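Local coordinates for PLP-Dependent L-Arginine Hydroxylase MppP (Streptomyces wadayamensis, PDB 6C92) that hydroxylates L-arginine with the help of a pyridoxal 5'-phosphate cofactor and also forms 2-ketoarginine as a product, at the interface of chains A and B. Sequence-based numbering; all coordinates share one arbitrary frame. Chains: chain A, PLP-Dependent L-Arginine Hydroxylase MppP; chain B, PLP-Dependent L-Arginine Hydroxylase MppP.

Contact 1: the interface of chains A and B. Residues chain A 45, 225-226, 228, 261; chain B 49, 255, 257.
A:Leu226 meets B:Ser255 and B:Trp49 from a loop position whose backbone has left-handed helical torsions (phi/psi 57°/37°), a conformation in which its carbonyl faces the partner while its side chain lies against the partner's indole. B:Ser255 OG donates a hydrogen bond to A:Leu226 O, with the hydroxyl oxygen in the carbonyl plane; the fit is cramped, and the modelled length of 2.5 Å is doubtful. The same OG accepts from the backbone N of B:Leu257 (3.1 Å), so one serine both caps the start of helix 256-291 and ties it to the other subunit. Around this polar link the contact is hydrophobic, and B:Trp49 organises it. Its CG stands anti to the backbone N (chi1 -170°), which sends the indole away from its own helix into chain A. One face takes the CD1 methyl of A:Leu226 in a CH-pi contact, 3.4 Å from the centroid of the five-membered ring. From the opposite side A:Leu45 CD1 reaches the rim at CE3 (3.6 Å), its side chain roughly perpendicular to that of the tryptophan. The far end of the benzo ring abuts the A:Thr225 backbone, with CA 3.8 Å from CZ2. A:Leu228 lies beside them: CD1 touches both B:Trp49 CZ3 and B:Leu257 CD2, whereas CD2 turns to the serine CB. Behind it, A:Thr225 OG1 donates to A:Leu228 O (2.7 Å) and steadies the turn. In the fold, this turn follows the cofactor-bearing lysine A:Lys221 by a few residues, and it packs against helices 45-54 and 256-291 of the other chain at the subunit boundary.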
loop_
_atom_site.group_PDB
_atom_site.type_symbol
_atom_site.label_atom_id
_atom_site.label_comp_id
_atom_site.label_asym_id
_atom_site.label_seq_id
_atom_site.Cartn_x
_atom_site.Cartn_y
_atom_site.Cartn_z
ATOM N N LEU A 45 18.814 10.602 8.330
ATOM C CA LEU A 45 18.061 9.371 8.158
ATOM C C LEU A 45 18.679 8.185 8.883
ATOM O O LEU A 45 17.914 7.351 9.401
ATOM C CB LEU A 45 17.894 9.066 6.664
ATOM C CG LEU A 45 16.607 9.556 6.036
ATOM C CD1 LEU A 45 16.699 9.383 4.516
ATOM C CD2 LEU A 45 15.451 8.769 6.586
ATOM N N THR A 225 9.117 13.899 -0.546
ATOM C CA THR A 225 9.686 12.800 0.225
ATOM C C THR A 225 9.877 11.539 -0.606
ATOM O O THR A 225 9.866 10.431 -0.063
ATOM C CB THR A 225 8.795 12.486 1.422
ATOM O OG1 THR A 225 7.462 12.185 0.944
ATOM C CG2 THR A 225 8.752 13.679 2.374
ATOM N N LEU A 226 10.007 11.672 -1.926
ATOM C CA LEU A 226 10.237 10.499 -2.788
ATOM C C LEU A 226 9.117 9.473 -2.607
ATOM O O LEU A 226 9.332 8.252 -2.635
ATOM C CB LEU A 226 11.594 9.859 -2.519
ATOM C CG LEU A 226 12.774 10.799 -2.751
ATOM C CD1 LEU A 226 14.068 10.101 -2.385
ATOM C CD2 LEU A 226 12.778 11.276 -4.209
ATOM N N LEU A 228 7.522 8.721 0.007
ATOM C CA LEU A 228 7.451 8.142 1.336
ATOM C C LEU A 228 6.381 8.901 2.108
ATOM O O LEU A 228 6.502 10.118 2.320
ATOM C CB LEU A 228 8.805 8.238 2.023
ATOM C CG LEU A 228 9.911 7.454 1.310
ATOM C CD1 LEU A 228 11.279 7.866 1.836
ATOM C CD2 LEU A 228 9.713 5.953 1.462
ATOM N N LEU A 261 9.720 10.007 9.705
ATOM C CA LEU A 261 9.888 11.055 8.699
ATOM C C LEU A 261 8.716 12.028 8.669
ATOM O O LEU A 261 8.910 13.251 8.579
ATOM C CB LEU A 261 10.063 10.391 7.338
ATOM C CG LEU A 261 10.870 11.047 6.234
ATOM C CD1 LEU A 261 12.289 11.284 6.676
ATOM C CD2 LEU A 261 10.869 10.135 5.027
ATOM N N TRP B 49 19.169 8.861 -1.348
ATOM C CA TRP B 49 18.116 9.855 -1.548
ATOM C C TRP B 49 18.440 10.774 -2.721
ATOM O O TRP B 49 17.627 10.952 -3.638
ATOM C CB TRP B 49 17.926 10.665 -0.281
ATOM C CG TRP B 49 16.738 11.532 -0.313
ATOM C CD1 TRP B 49 16.566 12.633 -1.086
ATOM C CD2 TRP B 49 15.547 11.400 0.471
ATOM N NE1 TRP B 49 15.340 13.190 -0.857
ATOM C CE2 TRP B 49 14.684 12.454 0.095
ATOM C CE3 TRP B 49 15.120 10.499 1.447
ATOM C CZ2 TRP B 49 13.415 12.631 0.665
ATOM C CZ3 TRP B 49 13.844 10.664 1.994
ATOM C CH2 TRP B 49 13.021 11.732 1.618
ATOM N N SER B 255 8.242 4.194 -4.068
ATOM C CA SER B 255 9.312 5.164 -3.871
ATOM C C SER B 255 10.604 4.742 -4.579
ATOM O O SER B 255 11.078 3.618 -4.384
ATOM C CB SER B 255 9.612 5.340 -2.386
ATOM O OG SER B 255 10.750 6.185 -2.192
ATOM N N LEU B 257 13.426 5.497 -3.529
ATOM C CA LEU B 257 14.390 5.211 -2.471
ATOM C C LEU B 257 14.262 3.770 -1.993
ATOM O O LEU B 257 15.264 3.114 -1.684
ATOM C CB LEU B 257 14.194 6.173 -1.298
ATOM C CG LEU B 257 15.239 6.020 -0.198
ATOM C CD1 LEU B 257 16.586 6.548 -0.681
ATOM C CD2 LEU B 257 14.821 6.742 1.062
#

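Contact 2: the interface of chains A and B. Residues chain A 245, 248-249; chain B 9-10, 12-13, 16.
A:Ser248 and B:Asn10 show how one small hydroxyl can gather an interface's hydrogen bonds where the N-terminal segment of chain B, running into helix 11-16, packs on helix 243-250 of chain A. The amide ND2 of B:Asn10 donates to A:Ser248 OG at 2.9 Å, nearly straight (171° at H) and in the amide plane. B:Gln13 NE2 donates to the same oxygen at 3.2 Å; B:Gln13 OE1 accepts from B:Glu9 N (2.8 Å), which orients the amide so that NE2 points at the serine. The serine OG (chi1 73°, between its own backbone N and carbonyl carbon) in turn donates to A:Lys245 O. Weaker bonds run from B:Asn10 ND2 to A:Asp249 OD1 and from B:Thr12 OG1 to A:Ser248 O. B:Asn10 OD1 accepts from B:Gln13 N (2.9 Å) nearly along the C=O axis, the N-cap arrangement for helix 11-16, which fixes the amide so that its NH2 faces chain A.

Charge pairing stays within chain A: A:Lys245 NZ bonds the syn lone pair of A:Asp249 OD1 at 2.8 Å, which may favour the charged forms of both groups. B:Glu9, poorly ordered, makes no salt bridge with this lysine.

Apolar contact comes from the lysine's bent chain, whose CD rests 3.8 Å from B:Glu9 CB, and from B:Tyr16, whose hydroxyl end leads: OH touches A:Ser248 CB at 3.3 Å, with ring atom CE2 beside it.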
loop_
_atom_site.group_PDB
_atom_site.type_symbol
_atom_site.label_atom_id
_atom_site.label_comp_id
_atom_site.label_asym_id
_atom_site.label_seq_id
_atom_site.Cartn_x
_atom_site.Cartn_y
_atom_site.Cartn_z
ATOM N N LYS A 245 -11.208 -4.388 9.905
ATOM C CA LYS A 245 -10.956 -5.752 9.441
ATOM C C LYS A 245 -10.246 -5.760 8.090
ATOM O O LYS A 245 -9.239 -6.457 7.901
ATOM C CB LYS A 245 -12.273 -6.527 9.363
ATOM C CG LYS A 245 -12.164 -7.968 8.800
ATOM C CD LYS A 245 -11.325 -8.923 9.653
ATOM C CE LYS A 245 -11.469 -10.395 9.164
ATOM N NZ LYS A 245 -10.447 -10.862 8.163
ATOM N N SER A 248 -6.696 -4.694 8.302
ATOM C CA SER A 248 -5.824 -5.750 8.822
ATOM C C SER A 248 -5.617 -6.889 7.827
ATOM O O SER A 248 -4.607 -7.610 7.922
ATOM C CB SER A 248 -6.383 -6.250 10.163
ATOM O OG SER A 248 -7.548 -7.041 10.015
ATOM N N ASP A 249 -6.537 -7.085 6.878
ATOM C CA ASP A 249 -6.264 -8.020 5.788
ATOM C C ASP A 249 -5.145 -7.506 4.885
ATOM O O ASP A 249 -4.392 -8.290 4.288
ATOM C CB ASP A 249 -7.514 -8.239 4.946
ATOM C CG ASP A 249 -8.651 -8.927 5.703
ATOM O OD1 ASP A 249 -8.427 -9.606 6.726
ATOM O OD2 ASP A 249 -9.801 -8.777 5.248
ATOM N N GLU B 9 -9.760 -11.416 14.808
ATOM C CA GLU B 9 -10.448 -11.915 13.623
ATOM C C GLU B 9 -9.514 -12.575 12.623
ATOM O O GLU B 9 -9.992 -13.283 11.730
ATOM C CB GLU B 9 -11.195 -10.769 12.940
ATOM C CG GLU B 9 -12.379 -10.258 13.744
ATOM C CD GLU B 9 -13.047 -9.057 13.098
ATOM O OE1 GLU B 9 -12.367 -8.020 12.935
ATOM O OE2 GLU B 9 -14.241 -9.165 12.744
ATOM N N ASN B 10 -8.208 -12.346 12.727
ATOM C CA ASN B 10 -7.264 -12.932 11.786
ATOM C C ASN B 10 -5.884 -12.899 12.425
ATOM O O ASN B 10 -5.697 -12.348 13.514
ATOM C CB ASN B 10 -7.312 -12.199 10.439
ATOM C CG ASN B 10 -7.036 -10.713 10.579
ATOM O OD1 ASN B 10 -6.261 -10.305 11.438
ATOM N ND2 ASN B 10 -7.675 -9.897 9.742
ATOM N N THR B 12 -3.200 -11.286 11.620
ATOM C CA THR B 12 -2.643 -9.942 11.753
ATOM C C THR B 12 -3.087 -9.288 13.060
ATOM O O THR B 12 -2.294 -8.612 13.725
ATOM C CB THR B 12 -3.055 -9.102 10.541
ATOM O OG1 THR B 12 -2.557 -9.743 9.361
ATOM C CG2 THR B 12 -2.509 -7.652 10.608
ATOM N N GLN B 13 -4.341 -9.501 13.457
ATOM C CA GLN B 13 -4.826 -8.921 14.709
ATOM C C GLN B 13 -4.165 -9.555 15.926
ATOM O O GLN B 13 -3.984 -8.880 16.947
ATOM C CB GLN B 13 -6.348 -9.044 14.771
ATOM C CG GLN B 13 -7.007 -8.144 13.721
ATOM C CD GLN B 13 -8.520 -8.158 13.763
ATOM O OE1 GLN B 13 -9.123 -8.660 14.712
ATOM N NE2 GLN B 13 -9.143 -7.598 12.728
ATOM N N TYR B 16 -0.846 -7.590 15.951
ATOM C CA TYR B 16 -0.877 -6.237 16.518
ATOM C C TYR B 16 -0.482 -6.258 17.982
ATOM O O TYR B 16 0.203 -5.352 18.462
ATOM C CB TYR B 16 -2.274 -5.591 16.392
ATOM C CG TYR B 16 -2.690 -5.275 14.981
ATOM C CD1 TYR B 16 -1.766 -4.808 14.059
ATOM C CD2 TYR B 16 -4.016 -5.444 14.565
ATOM C CE1 TYR B 16 -2.126 -4.522 12.773
ATOM C CE2 TYR B 16 -4.390 -5.159 13.267
ATOM C CZ TYR B 16 -3.432 -4.702 12.370
ATOM O OH TYR B 16 -3.747 -4.440 11.052
#

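The centres of contact 1 and contact 2 lie about 28 Å apart on the same boundary between two copies of the enzyme, and they share no residue. Contact 1 is mainly hydrophobic and links the loop beyond the cofactor lysine to partner helices; contact 2 is mainly polar and lays the N-terminal segment of one subunit on helix 243-250 of the other. Such widely spaced, chemically different attachments may resist rocking of one subunit on the other. The pairing fits the dimers common among aminotransferase relatives of this family, and the N-terminal segment of one subunit reaches over the other, which may reinforce the pairing.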